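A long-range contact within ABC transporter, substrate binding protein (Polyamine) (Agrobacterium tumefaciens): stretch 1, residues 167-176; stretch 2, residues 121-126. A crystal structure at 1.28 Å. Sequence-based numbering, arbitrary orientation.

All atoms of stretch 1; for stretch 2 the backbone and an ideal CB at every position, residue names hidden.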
ATOM      1  N   LYS A 167     -18.265  14.839   5.396  1.00 12.84           N
ATOM      2  CA  LYS A 167     -19.341  15.546   4.676  1.00 14.05           C
ATOM      3  C   LYS A 167     -19.151  15.432   3.167  1.00 15.94           C
ATOM      4  O   LYS A 167     -20.125  15.232   2.440  1.00 14.92           O
ATOM      5  CB  LYS A 167     -19.385  17.027   5.080  1.00 16.18           C
ATOM      6  CG  LYS A 167     -19.992  17.204   6.463  1.00 24.09           C
ATOM      7  CD  LYS A 167     -20.064  18.665   6.900  1.00 30.13           C
ATOM      8  CE  LYS A 167     -20.752  18.819   8.236  1.00 42.36           C
ATOM      9  NZ  LYS A 167     -20.727  20.233   8.707  1.00 52.34           N
ATOM     10  N   LYS A 168     -17.899  15.513   2.685  1.00 12.97           N
ATOM     11  CA  LYS A 168     -17.627  15.383   1.263  1.00 12.35           C
ATOM     12  C   LYS A 168     -17.920  13.936   0.794  1.00 13.53           C
ATOM     13  O   LYS A 168     -18.531  13.725  -0.253  1.00 13.30           O
ATOM     14  CB  LYS A 168     -16.172  15.779   0.945  1.00 14.25           C
ATOM     15  CG  LYS A 168     -15.816  15.748  -0.560  1.00 13.76           C
ATOM     16  CD  LYS A 168     -16.711  16.660  -1.430  1.00 15.60           C
ATOM     17  CE  LYS A 168     -16.062  16.820  -2.765  1.00 16.24           C
ATOM     18  NZ  LYS A 168     -16.928  17.591  -3.697  1.00 19.02           N
ATOM     19  N   LEU A 169     -17.497  12.940   1.572  1.00 11.57           N
ATOM     20  CA  LEU A 169     -17.807  11.541   1.240  1.00 11.50           C
ATOM     21  C   LEU A 169     -19.318  11.273   1.234  1.00 13.84           C
ATOM     22  O   LEU A 169     -19.795  10.530   0.391  1.00 12.71           O
ATOM     23  CB  LEU A 169     -17.103  10.567   2.194  1.00 10.81           C
ATOM     24  CG  LEU A 169     -15.615  10.446   1.907  1.00 11.84           C
ATOM     25  CD1 LEU A 169     -14.867  10.014   3.174  1.00 12.15           C
ATOM     26  CD2 LEU A 169     -15.364   9.482   0.746  1.00 11.96           C
ATOM     27  N   ASP A 170     -20.077  11.927   2.141  1.00 12.18           N
ATOM     28  CA  ASP A 170     -21.537  11.753   2.177  1.00 12.81           C
ATOM     29  C   ASP A 170     -22.178  12.131   0.859  1.00 14.90           C
ATOM     30  O   ASP A 170     -23.212  11.535   0.517  1.00 15.93           O
ATOM     31  CB  ASP A 170     -22.127  12.627   3.278  1.00 14.84           C
ATOM     32  CG  ASP A 170     -22.033  12.034   4.661  1.00 17.83           C
ATOM     33  OD1 ASP A 170     -21.716  10.831   4.770  1.00 17.40           O
ATOM     34  OD2 ASP A 170     -22.283  12.775   5.647  1.00 22.66           O
ATOM     35  N   THR A 171     -21.601  13.101   0.102  1.00 14.56           N
ATOM     36  CA  THR A 171     -22.204  13.512  -1.167  1.00 14.17           C
ATOM     37  C   THR A 171     -22.209  12.405  -2.222  1.00 17.17           C
ATOM     38  O   THR A 171     -22.964  12.494  -3.207  1.00 18.30           O
ATOM     39  CB  THR A 171     -21.533  14.778  -1.726  1.00 16.50           C
ATOM     40  OG1 THR A 171     -20.216  14.474  -2.208  1.00 14.98           O
ATOM     41  CG2 THR A 171     -21.502  15.946  -0.741  1.00 18.16           C
ATOM     42  N   ILE A 172     -21.355  11.357  -2.054  1.00 13.64           N
ATOM     43  CA  ILE A 172     -21.277  10.284  -3.041  1.00 13.15           C
ATOM     44  C   ILE A 172     -21.411   8.916  -2.401  1.00 14.18           C
ATOM     45  O   ILE A 172     -21.259   7.925  -3.115  1.00 14.06           O
ATOM     46  CB  ILE A 172     -19.940  10.354  -3.839  1.00 14.47           C
ATOM     47  CG1 ILE A 172     -18.711  10.090  -2.933  1.00 14.03           C
ATOM     48  CG2 ILE A 172     -19.811  11.693  -4.573  1.00 15.43           C
ATOM     49  CD1 ILE A 172     -17.455   9.652  -3.716  1.00 14.11           C
ATOM     50  N   LYS A 173     -21.698   8.853  -1.091  1.00 13.33           N
ATOM     51  CA  LYS A 173     -21.693   7.608  -0.332  1.00 13.32           C
ATOM     52  C   LYS A 173     -22.482   6.480  -0.973  1.00 15.53           C
ATOM     53  O   LYS A 173     -21.992   5.355  -1.029  1.00 14.39           O
ATOM     54  CB  LYS A 173     -22.143   7.849   1.111  1.00 15.14           C
ATOM     55  CG  LYS A 173     -21.713   6.741   2.064  1.00 15.54           C
ATOM     56  CD  LYS A 173     -22.200   7.048   3.457  1.00 16.82           C
ATOM     57  CE  LYS A 173     -21.672   6.061   4.458  1.00 19.11           C
ATOM     58  NZ  LYS A 173     -22.345   6.280   5.774  1.00 24.96           N
ATOM     59  N   SER A 174     -23.700   6.766  -1.474  1.00 15.05           N
ATOM     60  CA  SER A 174     -24.521   5.696  -2.062  1.00 15.60           C
ATOM     61  C   SER A 174     -23.971   5.180  -3.376  1.00 15.93           C
ATOM     62  O   SER A 174     -24.424   4.150  -3.877  1.00 16.97           O
ATOM     63  CB  SER A 174     -25.976   6.125  -2.221  1.00 19.36           C
ATOM     64  OG  SER A 174     -26.102   7.074  -3.260  1.00 24.60           O
ATOM     65  N   ASP A 175     -22.982   5.885  -3.956  1.00 13.51           N
ATOM     66  CA  ASP A 175     -22.374   5.462  -5.209  1.00 13.15           C
ATOM     67  C   ASP A 175     -21.002   4.804  -5.031  1.00 12.19           C
ATOM     68  O   ASP A 175     -20.336   4.486  -6.016  1.00 13.74           O
ATOM     69  CB  ASP A 175     -22.357   6.581  -6.257  1.00 15.06           C
ATOM     70  CG  ASP A 175     -23.724   6.711  -6.953  1.00 25.90           C
ATOM     71  OD1 ASP A 175     -24.368   5.654  -7.231  1.00 25.64           O
ATOM     72  OD2 ASP A 175     -24.147   7.845  -7.214  1.00 29.81           O
ATOM     73  N   ILE A 176     -20.644   4.530  -3.772  1.00 11.73           N
ATOM     74  CA  ILE A 176     -19.369   3.858  -3.505  1.00 10.73           C
ATOM     75  C   ILE A 176     -19.561   2.329  -3.428  1.00 12.22           C
ATOM     76  O   ILE A 176     -20.465   1.835  -2.711  1.00 11.71           O
ATOM     77  CB  ILE A 176     -18.734   4.377  -2.185  1.00 11.90           C
ATOM     78  CG1 ILE A 176     -18.395   5.878  -2.303  1.00 12.56           C
ATOM     79  CG2 ILE A 176     -17.472   3.519  -1.831  1.00 11.91           C
ATOM     80  CD1 ILE A 176     -17.880   6.511  -1.036  1.00 12.68           C
ATOM     81  N   UNK A 121     -13.169  15.410  -9.955  1.00 10.32           N
ATOM     82  CA  UNK A 121     -13.975  14.670 -10.928  1.00 10.67           C
ATOM     83  C   UNK A 121     -14.542  13.393 -10.316  1.00 12.44           C
ATOM     84  O   UNK A 121     -15.715  13.048 -10.519  1.00 12.18           O
ATOM     85  CB  UNK A 121     -13.140  14.332 -12.165  1.00 10.67           C
ATOM     86  N   UNK A 122     -13.673  12.667  -9.553  1.00 11.11           N
ATOM     87  CA  UNK A 122     -14.110  11.393  -8.984  1.00 10.69           C
ATOM     88  C   UNK A 122     -15.248  11.600  -7.994  1.00 11.62           C
ATOM     89  O   UNK A 122     -16.078  10.693  -7.812  1.00 11.77           O
ATOM     90  CB  UNK A 122     -12.940  10.683  -8.299  1.00 10.69           C
ATOM     91  N   UNK A 123     -15.340  12.778  -7.394  1.00 11.28           N
ATOM     92  CA  UNK A 123     -16.404  13.105  -6.463  1.00 11.23           C
ATOM     93  C   UNK A 123     -17.601  13.797  -7.150  1.00 13.90           C
ATOM     94  O   UNK A 123     -18.523  14.192  -6.452  1.00 15.02           O
ATOM     95  CB  UNK A 123     -15.850  14.000  -5.352  1.00 11.23           C
ATOM     96  N   UNK A 124     -17.607  13.865  -8.495  1.00 13.39           N
ATOM     97  CA  UNK A 124     -18.701  14.537  -9.211  1.00 14.11           C
ATOM     98  C   UNK A 124     -19.543  13.482  -9.923  1.00 14.53           C
ATOM     99  O   UNK A 124     -19.232  13.090 -11.035  1.00 14.91           O
ATOM    100  CB  UNK A 124     -18.162  15.564 -10.209  1.00 14.11           C
ATOM    101  N   UNK A 125     -20.606  13.029  -9.255  1.00 16.09           N
ATOM    102  CA  UNK A 125     -21.508  12.024  -9.819  1.00 17.49           C
ATOM    103  C   UNK A 125     -22.405  12.551 -10.937  1.00 22.05           C
ATOM    104  O   UNK A 125     -22.897  11.745 -11.714  1.00 23.09           O
ATOM    105  CB  UNK A 125     -22.385  11.447  -8.706  1.00 17.49           C
ATOM    106  N   UNK A 126     -22.596  13.882 -11.047  1.00 18.52           N
ATOM    107  CA  UNK A 126     -23.424  14.406 -12.142  1.00 19.01           C
ATOM    108  C   UNK A 126     -22.653  14.315 -13.454  1.00 21.24           C
ATOM    109  O   UNK A 126     -23.177  13.844 -14.462  1.00 21.87           O
ATOM    110  CB  UNK A 126     -23.845  15.851 -11.868  1.00 19.01           C
TER

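Position 121 lies in the last turn of a helix, with phi/psi of -61/-44, and its ideal CB has nothing of stretch 1 within 5.5 Å. Stretch 1 therefore imposes no demand on it, and almost any helix-compatible residue would do. The deposited residue is Asp-121, which makes no contact here; its backbone O accepts a hydrogen bond from the N of residue 124, 2.9 Å away, as the chain turns out of the helix.

Position 122 is still helical, and its CA-to-CB bond points sideways to stretch 1, again with no atom of that stretch within 5.5 Å of the ideal CB. The visible atoms hardly discriminate among side chains. It is Leu-122, whose side chain makes no close approach; its contact is made by the backbone, with O 4.4 Å from Ile-172 CD1.

Position 123 is the most informative. It is the first residue to leave helical phi/psi, and its CA-to-CB bond points toward stretch 1, where the ideal CB lies 3.8 Å from Lys-168 CE and 4.6 Å from Ile-172 CG2. The Lys-168 ammonium and the Thr-171 hydroxyl stand on one side; on the other are the aliphatic part of Lys-168, the side chain of Ile-172 and, further off, the CD2 methyl of Leu-169. An acid or another polar residue could be argued for, but the apolar surface favours leucine, methionine or an aromatic residue; a flat ring can meet neighbours over its face and at its edge alike. The deposited residue is Phe-123, with chi1 of -81° (m). Ile-172 CD1 sits over one face of the ring, 3.9 Å from the centroid of Phe-123 and 26° off the normal, a CH-pi contact, while Leu-169 CD2 approaches the edge, 3.8 Å from Phe-123 CE1. Lys-168 CG packs 3.8 Å from Phe-123 CD1, so the lysine lends its methylene chain to the apolar contact and leaves its ammonium free for water. One water O accepts from Lys-168 NZ (2.8 Å) and donates to Thr-171 OG1 (2.7 Å) and Phe-123 O (2.8 Å), linking the stretches where no direct hydrogen bond does.

At position 124 the CA-to-CB bond points away, and nothing of stretch 1 is near the ideal CB, so a polar residue is readily accommodated. It is Asp-124, whose OD1 accepts a weak hydrogen bond from the N of residue 126 at 3.1 Å.

Position 125 turns back toward stretch 1. Its ideal CB is 4.3 Å from Asp-175 OD2 and 4.9 Å from Ile-172 CG2, a mixed setting of carboxylate and methyl. A small or beta-branched residue such as valine or threonine would fit, and a donor could be imagined near the acid. Thr-125, with chi1 of 61° (p), directs its methyl inward: CG2 lies 3.7 Å from Ile-172 CG2 and 3.9 Å from Asp-175 OD2. Its hydroxyl makes no hydrogen bond to the carboxylate, so the contact is one of packing.

Position 126 is out of reach, and many residues would serve; Ala-126 adds only a methyl.

Stretch 2 121-126: DLFDTA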
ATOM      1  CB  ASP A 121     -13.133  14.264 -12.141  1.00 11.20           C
ATOM      2  CG  ASP A 121     -12.578  15.393 -12.994  1.00 11.74           C
ATOM      3  OD1 ASP A 121     -13.140  16.525 -12.935  1.00 13.08           O
ATOM      4  OD2 ASP A 121     -11.597  15.147 -13.713  1.00 12.52           O
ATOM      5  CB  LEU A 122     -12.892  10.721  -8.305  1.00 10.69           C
ATOM      6  CG  LEU A 122     -13.129   9.315  -7.790  1.00 12.32           C
ATOM      7  CD1 LEU A 122     -13.570   8.356  -8.914  1.00 12.73           C
ATOM      8  CD2 LEU A 122     -11.914   8.784  -7.107  1.00 11.95           C
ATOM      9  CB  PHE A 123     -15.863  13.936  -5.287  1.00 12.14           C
ATOM     10  CG  PHE A 123     -15.195  13.082  -4.226  1.00 11.71           C
ATOM     11  CD1 PHE A 123     -15.831  12.824  -3.020  1.00 13.65           C
ATOM     12  CD2 PHE A 123     -13.932  12.552  -4.435  1.00 11.75           C
ATOM     13  CE1 PHE A 123     -15.229  12.013  -2.052  1.00 13.64           C
ATOM     14  CE2 PHE A 123     -13.317  11.758  -3.459  1.00 12.38           C
ATOM     15  CZ  PHE A 123     -13.969  11.499  -2.276  1.00 11.46           C
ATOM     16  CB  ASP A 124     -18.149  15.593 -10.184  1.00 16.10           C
ATOM     17  CG  ASP A 124     -19.206  16.504 -10.774  1.00 20.84           C
ATOM     18  OD1 ASP A 124     -20.356  16.068 -10.890  1.00 20.98           O
ATOM     19  OD2 ASP A 124     -18.855  17.647 -11.170  1.00 25.77           O
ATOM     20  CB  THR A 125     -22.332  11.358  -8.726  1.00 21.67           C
ATOM     21  OG1 THR A 125     -23.124  12.354  -8.067  1.00 22.74           O
ATOM     22  CG2 THR A 125     -21.468  10.610  -7.725  1.00 21.04           C
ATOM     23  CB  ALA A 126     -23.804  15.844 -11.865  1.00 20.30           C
TER
HETATM   24  O   HOH W   1     -19.029  15.835  -4.235  1.00 17.88           O
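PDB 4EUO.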